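Local coordinates for protein peroxiredoxin PRX1, mitochondrial (Saccharomyces cerevisiae, PDB 5YKJ) that reduces peroxides in mitochondria as a thiol-dependent 1-Cys peroxiredoxin, probably regenerated through the glutathione and thioredoxin systems, at residues D7-F11 / V104-Y108; I20-L26 / V63-G67. All blocks are in the same frame, centred on the assembly; numbering follows the deposited sequence.

Contact 1: residues D7-F11 / V104-Y108; sequences DAPNF and VAFLY
Residues 7-11 run extended and irregular, with phi/psi from -78/119 at Ala8 to -161/163 at Phe11, past the last turn of a helix that Tyr108 is the first to leave (-96/13). CA atoms are nearest for Pro9 with Leu107 (7.4 Å) and Phe11 with Val104 (7.6 Å). One hydrogen bond spans the gap: Tyr108, chi1 -85°, donates from OH to Pro9 O at 2.8 Å. Within 7-11, Asn10 OD1 accepts from Phe11 N at 2.7 Å. The pairing lays the N-terminal loop of the thioredoxin-fold peroxiredoxin domain against helix 103-107, which follows strand 96-98 in the chain. Two CH-pi contacts follow: Pro9 CG sits 4.2 Å from the Tyr108 ring centroid, and Val104 CG1 3.9 Å from that of Phe11 (chi1 57°), 9° off its normal. The two rings meet rim to rim, planes at 89°, centroids 5.9 Å apart. Leu107 packs both methyls on Pro9 CB (CD1 3.8 Å, CD2 3.9 Å), CD2 also touching Phe11 CB (3.9 Å); Ala8 CB lies 4.4 Å from Tyr108 CE2.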
ATOM      1  N   ASP A   7     -10.943  -2.185   8.999  1.00 12.63           N
ATOM      2  CA  ASP A   7     -11.228  -0.979   8.274  1.00 11.88           C
ATOM      3  C   ASP A   7     -10.059  -0.022   8.474  1.00 12.46           C
ATOM      4  O   ASP A   7      -9.611   0.147   9.510  1.00  9.86           O
ATOM      5  CB  ASP A   7     -12.463  -0.267   8.799  1.00 15.95           C
ATOM      6  CG  ASP A   7     -13.743  -1.037   8.560  1.00 39.81           C
ATOM      7  OD1 ASP A   7     -13.875  -1.696   7.546  1.00 28.24           O
ATOM      8  OD2 ASP A   7     -14.586  -0.928   9.440  1.00 54.36           O
ATOM      9  N   ALA A   8      -9.653   0.617   7.402  1.00 11.49           N
ATOM     10  CA  ALA A   8      -8.648   1.633   7.481  1.00  8.55           C
ATOM     11  C   ALA A   8      -9.336   2.901   8.014  1.00  9.78           C
ATOM     12  O   ALA A   8     -10.199   3.416   7.451  1.00 10.17           O
ATOM     13  CB  ALA A   8      -8.093   1.923   6.110  1.00 10.11           C
ATOM     14  N   PRO A   9      -8.876   3.373   9.168  1.00  7.77           N
ATOM     15  CA  PRO A   9      -9.521   4.545   9.751  1.00 12.02           C
ATOM     16  C   PRO A   9      -9.387   5.803   8.913  1.00 10.44           C
ATOM     17  O   PRO A   9      -8.386   6.051   8.400  1.00 10.01           O
ATOM     18  CB  PRO A   9      -8.777   4.783  11.066  1.00 18.00           C
ATOM     19  CG  PRO A   9      -7.755   3.766  11.162  1.00 21.09           C
ATOM     20  CD  PRO A   9      -7.872   2.803  10.055  1.00  9.99           C
ATOM     21  N   ASN A  10     -10.467   6.558   8.825  1.00 10.18           N
ATOM     22  CA  ASN A  10     -10.442   7.801   8.127  1.00 10.78           C
ATOM     23  C   ASN A  10      -9.805   8.890   8.991  1.00 12.14           C
ATOM     24  O   ASN A  10      -9.767   8.794  10.154  1.00 11.33           O
ATOM     25  CB  ASN A  10     -11.853   8.215   7.741  1.00 10.21           C
ATOM     26  CG  ASN A  10     -11.878   9.292   6.656  1.00 14.96           C
ATOM     27  OD1 ASN A  10     -10.871   9.675   6.153  1.00 12.51           O
ATOM     28  ND2 ASN A  10     -13.068   9.779   6.348  1.00 13.97           N
ATOM     29  N   PHE A  11      -9.325   9.926   8.349  1.00  9.06           N
ATOM     30  CA  PHE A  11      -8.681  11.008   9.034  1.00 12.09           C
ATOM     31  C   PHE A  11      -8.636  12.238   8.159  1.00 12.03           C
ATOM     32  O   PHE A  11      -8.767  12.136   7.036  1.00 11.08           O
ATOM     33  CB  PHE A  11      -7.245  10.635   9.520  1.00 10.24           C
ATOM     34  CG  PHE A  11      -6.306  10.184   8.437  1.00 13.01           C
ATOM     35  CD1 PHE A  11      -5.537  11.095   7.753  1.00 11.08           C
ATOM     36  CD2 PHE A  11      -6.148   8.855   8.135  1.00 10.65           C
ATOM     37  CE1 PHE A  11      -4.714  10.717   6.729  1.00 10.49           C
ATOM     38  CE2 PHE A  11      -5.292   8.477   7.140  1.00 10.17           C
ATOM     39  CZ  PHE A  11      -4.561   9.402   6.452  1.00  7.80           C
ATOM     40  N   VAL A 104      -1.467  10.631  13.107  1.00  8.07           N
ATOM     41  CA  VAL A 104      -1.912   9.660  12.114  1.00 10.91           C
ATOM     42  C   VAL A 104      -1.181   8.306  12.275  1.00  9.29           C
ATOM     43  O   VAL A 104      -1.737   7.299  12.150  1.00  8.92           O
ATOM     44  CB  VAL A 104      -1.839  10.181  10.653  1.00 11.76           C
ATOM     45  CG1 VAL A 104      -2.310   9.152   9.620  1.00 13.25           C
ATOM     46  CG2 VAL A 104      -2.602  11.473  10.520  1.00 12.52           C
ATOM     47  N   ALA A 105       0.096   8.388  12.593  1.00  8.01           N
ATOM     48  CA  ALA A 105       0.869   7.189  12.828  1.00 11.96           C
ATOM     49  C   ALA A 105       0.295   6.395  13.992  1.00 10.68           C
ATOM     50  O   ALA A 105       0.252   5.244  13.973  1.00  8.12           O
ATOM     51  CB  ALA A 105       2.311   7.564  13.140  1.00 11.40           C
ATOM     52  N   PHE A 106      -0.109   7.128  15.014  1.00  7.41           N
ATOM     53  CA  PHE A 106      -0.722   6.575  16.201  1.00  7.93           C
ATOM     54  C   PHE A 106      -2.055   5.911  15.860  1.00  9.05           C
ATOM     55  O   PHE A 106      -2.320   4.831  16.264  1.00  7.15           O
ATOM     56  CB  PHE A 106      -0.887   7.683  17.263  1.00  8.16           C
ATOM     57  CG  PHE A 106      -1.546   7.238  18.555  1.00  9.35           C
ATOM     58  CD1 PHE A 106      -0.950   6.378  19.426  1.00 13.99           C
ATOM     59  CD2 PHE A 106      -2.769   7.741  18.875  1.00 11.72           C
ATOM     60  CE1 PHE A 106      -1.590   6.010  20.566  1.00 22.28           C
ATOM     61  CE2 PHE A 106      -3.386   7.385  20.027  1.00 12.66           C
ATOM     62  CZ  PHE A 106      -2.803   6.519  20.869  1.00 15.61           C
ATOM     63  N   LEU A 107      -2.824   6.606  15.032  1.00  6.88           N
ATOM     64  CA  LEU A 107      -4.102   6.102  14.596  1.00  6.63           C
ATOM     65  C   LEU A 107      -3.951   4.778  13.822  1.00  6.30           C
ATOM     66  O   LEU A 107      -4.800   3.979  13.826  1.00  8.33           O
ATOM     67  CB  LEU A 107      -4.819   7.141  13.739  1.00  7.86           C
ATOM     68  CG  LEU A 107      -6.097   6.752  13.041  1.00  7.75           C
ATOM     69  CD1 LEU A 107      -7.202   6.582  14.073  1.00 10.16           C
ATOM     70  CD2 LEU A 107      -6.477   7.824  12.051  1.00  9.83           C
ATOM     71  N   TYR A 108      -2.816   4.649  13.180  1.00  6.20           N
ATOM     72  CA  TYR A 108      -2.513   3.466  12.400  1.00  9.51           C
ATOM     73  C   TYR A 108      -1.682   2.402  13.119  1.00  8.03           C
ATOM     74  O   TYR A 108      -1.187   1.536  12.518  1.00  8.81           O
ATOM     75  CB  TYR A 108      -1.990   3.821  10.982  1.00  7.53           C
ATOM     76  CG  TYR A 108      -3.103   4.060  10.000  1.00  5.74           C
ATOM     77  CD1 TYR A 108      -3.828   5.215  10.040  1.00  6.32           C
ATOM     78  CD2 TYR A 108      -3.429   3.106   9.058  1.00  8.66           C
ATOM     79  CE1 TYR A 108      -4.884   5.420   9.181  1.00 10.51           C
ATOM     80  CE2 TYR A 108      -4.478   3.300   8.202  1.00  7.61           C
ATOM     81  CZ  TYR A 108      -5.191   4.460   8.255  1.00 10.07           C
ATOM     82  OH  TYR A 108      -6.199   4.625   7.406  1.00 11.60           O
TER

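Contact 2: residues I20-L26 / V63-G67; sequences INFYDYL and VKLIG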
ATOM      1  N   ILE A  20      -6.611  17.289   3.299  1.00 14.74           N
ATOM      2  CA  ILE A  20      -7.385  16.218   2.762  1.00 16.77           C
ATOM      3  C   ILE A  20      -8.173  15.484   3.829  1.00 13.36           C
ATOM      4  O   ILE A  20      -7.918  15.596   4.968  1.00 14.52           O
ATOM      5  CB  ILE A  20      -6.546  15.184   2.001  1.00 18.31           C
ATOM      6  CG1 ILE A  20      -5.758  14.302   2.945  1.00 18.42           C
ATOM      7  CG2 ILE A  20      -5.674  15.858   0.991  1.00 33.41           C
ATOM      8  CD1 ILE A  20      -5.184  13.070   2.273  1.00 30.28           C
ATOM      9  N   ASN A  21      -9.145  14.738   3.358  1.00 14.79           N
ATOM     10  CA  ASN A  21      -9.872  13.790   4.146  1.00 13.02           C
ATOM     11  C   ASN A  21      -9.420  12.500   3.423  1.00 13.20           C
ATOM     12  O   ASN A  21      -9.511  12.434   2.280  1.00 13.07           O
ATOM     13  CB  ASN A  21     -11.354  13.971   4.074  1.00 13.12           C
ATOM     14  CG  ASN A  21     -12.087  12.832   4.720  1.00 15.79           C
ATOM     15  OD1 ASN A  21     -12.469  11.907   4.096  1.00 12.15           O
ATOM     16  ND2 ASN A  21     -12.202  12.912   5.991  1.00 18.49           N
ATOM     17  N   PHE A  22      -8.935  11.510   4.150  1.00 11.59           N
ATOM     18  CA  PHE A  22      -8.404  10.326   3.530  1.00 11.63           C
ATOM     19  C   PHE A  22      -9.355   9.562   2.647  1.00 12.06           C
ATOM     20  O   PHE A  22      -9.016   9.209   1.593  1.00 11.55           O
ATOM     21  CB  PHE A  22      -7.888   9.429   4.670  1.00 10.15           C
ATOM     22  CG  PHE A  22      -7.105   8.193   4.225  1.00  8.22           C
ATOM     23  CD1 PHE A  22      -6.039   8.302   3.395  1.00 15.11           C
ATOM     24  CD2 PHE A  22      -7.430   6.959   4.682  1.00 11.07           C
ATOM     25  CE1 PHE A  22      -5.358   7.218   2.986  1.00 14.19           C
ATOM     26  CE2 PHE A  22      -6.717   5.839   4.293  1.00 12.08           C
ATOM     27  CZ  PHE A  22      -5.663   5.983   3.459  1.00 13.49           C
ATOM     28  N   TYR A  23     -10.548   9.314   3.128  1.00 11.11           N
ATOM     29  CA  TYR A  23     -11.529   8.590   2.349  1.00 13.93           C
ATOM     30  C   TYR A  23     -11.886   9.345   1.050  1.00 16.49           C
ATOM     31  O   TYR A  23     -12.008   8.768   0.029  1.00 11.29           O
ATOM     32  CB  TYR A  23     -12.803   8.288   3.167  1.00 12.60           C
ATOM     33  CG  TYR A  23     -12.727   7.138   4.148  1.00 11.95           C
ATOM     34  CD1 TYR A  23     -11.531   6.617   4.533  1.00 10.61           C
ATOM     35  CD2 TYR A  23     -13.858   6.604   4.666  1.00  9.91           C
ATOM     36  CE1 TYR A  23     -11.468   5.600   5.434  1.00  8.88           C
ATOM     37  CE2 TYR A  23     -13.824   5.597   5.560  1.00 12.56           C
ATOM     38  CZ  TYR A  23     -12.613   5.071   5.929  1.00 11.23           C
ATOM     39  OH  TYR A  23     -12.587   4.052   6.798  1.00 12.79           O
ATOM     40  N   ASP A  24     -12.038  10.651   1.180  1.00 13.70           N
ATOM     41  CA  ASP A  24     -12.333  11.498   0.047  1.00 14.78           C
ATOM     42  C   ASP A  24     -11.199  11.463  -0.949  1.00 14.79           C
ATOM     43  O   ASP A  24     -11.441  11.434  -2.127  1.00 16.66           O
ATOM     44  CB  ASP A  24     -12.550  12.934   0.506  1.00 11.53           C
ATOM     45  CG  ASP A  24     -13.884  13.158   1.155  1.00 22.62           C
ATOM     46  OD1 ASP A  24     -14.714  12.301   1.096  1.00 22.77           O
ATOM     47  OD2 ASP A  24     -14.060  14.193   1.744  1.00 23.58           O
ATOM     48  N   TYR A  25      -9.972  11.467  -0.466  1.00 14.95           N
ATOM     49  CA  TYR A  25      -8.864  11.415  -1.378  1.00 18.65           C
ATOM     50  C   TYR A  25      -8.876  10.113  -2.172  1.00 18.98           C
ATOM     51  O   TYR A  25      -8.654  10.094  -3.338  1.00 12.47           O
ATOM     52  CB  TYR A  25      -7.485  11.559  -0.638  1.00 15.45           C
ATOM     53  CG  TYR A  25      -6.279  11.174  -1.499  1.00 14.68           C
ATOM     54  CD1 TYR A  25      -5.824  12.007  -2.465  1.00 14.02           C
ATOM     55  CD2 TYR A  25      -5.606   9.996  -1.311  1.00 13.81           C
ATOM     56  CE1 TYR A  25      -4.769  11.681  -3.257  1.00 13.94           C
ATOM     57  CE2 TYR A  25      -4.536   9.656  -2.084  1.00 11.91           C
ATOM     58  CZ  TYR A  25      -4.109  10.493  -3.067  1.00 12.36           C
ATOM     59  OH  TYR A  25      -3.047  10.158  -3.858  1.00 15.56           O
ATOM     60  N   LEU A  26      -9.090   9.020  -1.472  1.00 11.46           N
ATOM     61  CA  LEU A  26      -9.099   7.725  -2.086  1.00 12.04           C
ATOM     62  C   LEU A  26     -10.257   7.520  -3.048  1.00 17.00           C
ATOM     63  O   LEU A  26     -10.119   6.921  -4.017  1.00 13.45           O
ATOM     64  CB  LEU A  26      -9.148   6.623  -1.033  1.00 11.85           C
ATOM     65  CG  LEU A  26      -7.914   6.361  -0.194  1.00 13.96           C
ATOM     66  CD1 LEU A  26      -8.220   5.292   0.828  1.00 20.82           C
ATOM     67  CD2 LEU A  26      -6.725   6.005  -1.061  1.00 21.71           C
ATOM     68  N   VAL A  63      -5.158   2.672  -8.485  1.00 11.03           N
ATOM     69  CA  VAL A  63      -4.551   2.769  -7.176  1.00 11.80           C
ATOM     70  C   VAL A  63      -3.966   4.179  -6.945  1.00 11.04           C
ATOM     71  O   VAL A  63      -3.242   4.643  -7.728  1.00 12.56           O
ATOM     72  CB  VAL A  63      -3.407   1.764  -7.007  1.00 10.10           C
ATOM     73  CG1 VAL A  63      -2.809   1.868  -5.624  1.00 11.70           C
ATOM     74  CG2 VAL A  63      -3.876   0.348  -7.261  1.00 12.29           C
ATOM     75  N   LYS A  64      -4.319   4.788  -5.826  1.00  9.58           N
ATOM     76  CA  LYS A  64      -3.808   6.067  -5.427  1.00 12.96           C
ATOM     77  C   LYS A  64      -2.771   5.856  -4.316  1.00 12.78           C
ATOM     78  O   LYS A  64      -2.982   5.117  -3.421  1.00 11.20           O
ATOM     79  CB  LYS A  64      -4.901   6.934  -4.874  1.00 12.96           C
ATOM     80  CG  LYS A  64      -5.863   7.405  -5.924  1.00 16.76           C
ATOM     81  CD  LYS A  64      -6.811   8.477  -5.470  1.00 25.22           C
ATOM     82  CE  LYS A  64      -7.732   8.776  -6.615  1.00 33.48           C
ATOM     83  NZ  LYS A  64      -9.148   8.802  -6.272  1.00 47.23           N
ATOM     84  N   LEU A  65      -1.652   6.543  -4.459  1.00 10.22           N
ATOM     85  CA  LEU A  65      -0.568   6.503  -3.527  1.00 10.69           C
ATOM     86  C   LEU A  65      -0.688   7.657  -2.551  1.00  8.81           C
ATOM     87  O   LEU A  65      -1.215   8.668  -2.834  1.00  8.83           O
ATOM     88  CB  LEU A  65       0.784   6.574  -4.258  1.00 10.70           C
ATOM     89  CG  LEU A  65       1.074   5.490  -5.265  1.00 13.55           C
ATOM     90  CD1 LEU A  65       2.214   5.856  -6.174  1.00 16.11           C
ATOM     91  CD2 LEU A  65       1.469   4.249  -4.525  1.00 13.36           C
ATOM     92  N   ILE A  66      -0.206   7.404  -1.355  1.00 11.75           N
ATOM     93  CA  ILE A  66      -0.139   8.415  -0.319  1.00  8.94           C
ATOM     94  C   ILE A  66       0.958   8.065   0.694  1.00  7.24           C
ATOM     95  O   ILE A  66       1.007   7.021   1.191  1.00  8.33           O
ATOM     96  CB  ILE A  66      -1.486   8.703   0.338  1.00 11.51           C
ATOM     97  CG1 ILE A  66      -1.365   9.866   1.270  1.00 11.90           C
ATOM     98  CG2 ILE A  66      -2.032   7.476   1.022  1.00 11.69           C
ATOM     99  CD1 ILE A  66      -2.686  10.545   1.519  1.00 16.10           C
ATOM    100  N   GLY A  67       1.802   9.022   0.908  1.00  7.31           N
ATOM    101  CA  GLY A  67       2.891   8.842   1.767  1.00  7.08           C
ATOM    102  C   GLY A  67       2.702   9.455   3.200  1.00  8.58           C
ATOM    103  O   GLY A  67       1.908  10.344   3.316  1.00 10.44           O
TER
HETATM  104  O   HOH W   1     -11.112  11.109  -5.112  1.00 43.44           O
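Tyr25 OH donates to Leu65 O at 2.6 Å, the shortest of three hydrogen bonds. The other two come from Lys64 NZ, which reaches Leu26 O at 3.1 Å and Tyr25 O at 3.2 Å, placing a positive charge at carbonyls of helix 22-26. Water 1 donates to Asp24 O (3.0 Å) and accepts a weak bond from Lys64 NZ (3.2 Å). Asn21, at the N-cap, accepts Asp24 N at OD1, 3.2 Å. On its way to the carbonyls the lysine chain crosses the Tyr25 ring: CD lies 4.3 Å from the ring centroid, 16° off the normal, a CH-pi contact. Ile66, also directed toward the helix, supplies the apolar part, with CD1 3.6 Å from Ile20 CD1, CG2 3.9 Å from Phe22 CE1 at the ring edge, and CB 4.0 Å from Tyr25 CE2. The axes approach to 10.0 Å at 140°, so a short helix lies obliquely antiparallel across strand 63-67, the alpha-on-beta packing of one face of the central sheet in the thioredoxin-fold domain.

How the contacts relate
Contact 2 is nested in the loop closed by contact 1, and their centres lie 12 Å apart. They share an interface: Phe11 O and Phe22 N are 3.0 Å apart and Ala8 O and Tyr23 OH 2.6 Å, both probable hydrogen bonds, while Tyr108 OH packs 3.4 Å from Phe22 CE2. Phe22 is common to both: it stacks on Phe11 and its CE1 meets Ile66, while Tyr23 adds a second tie. Together they form a layered path from helix 103-107 through the 7-11 loop and helix 22-26 to strand 63-69, next to strand 30-36 in the sheet. Neither contact includes Cys44, present as S-hydroxycysteine (the sulfenic acid form); both lie within the peroxiredoxin domain that carries it.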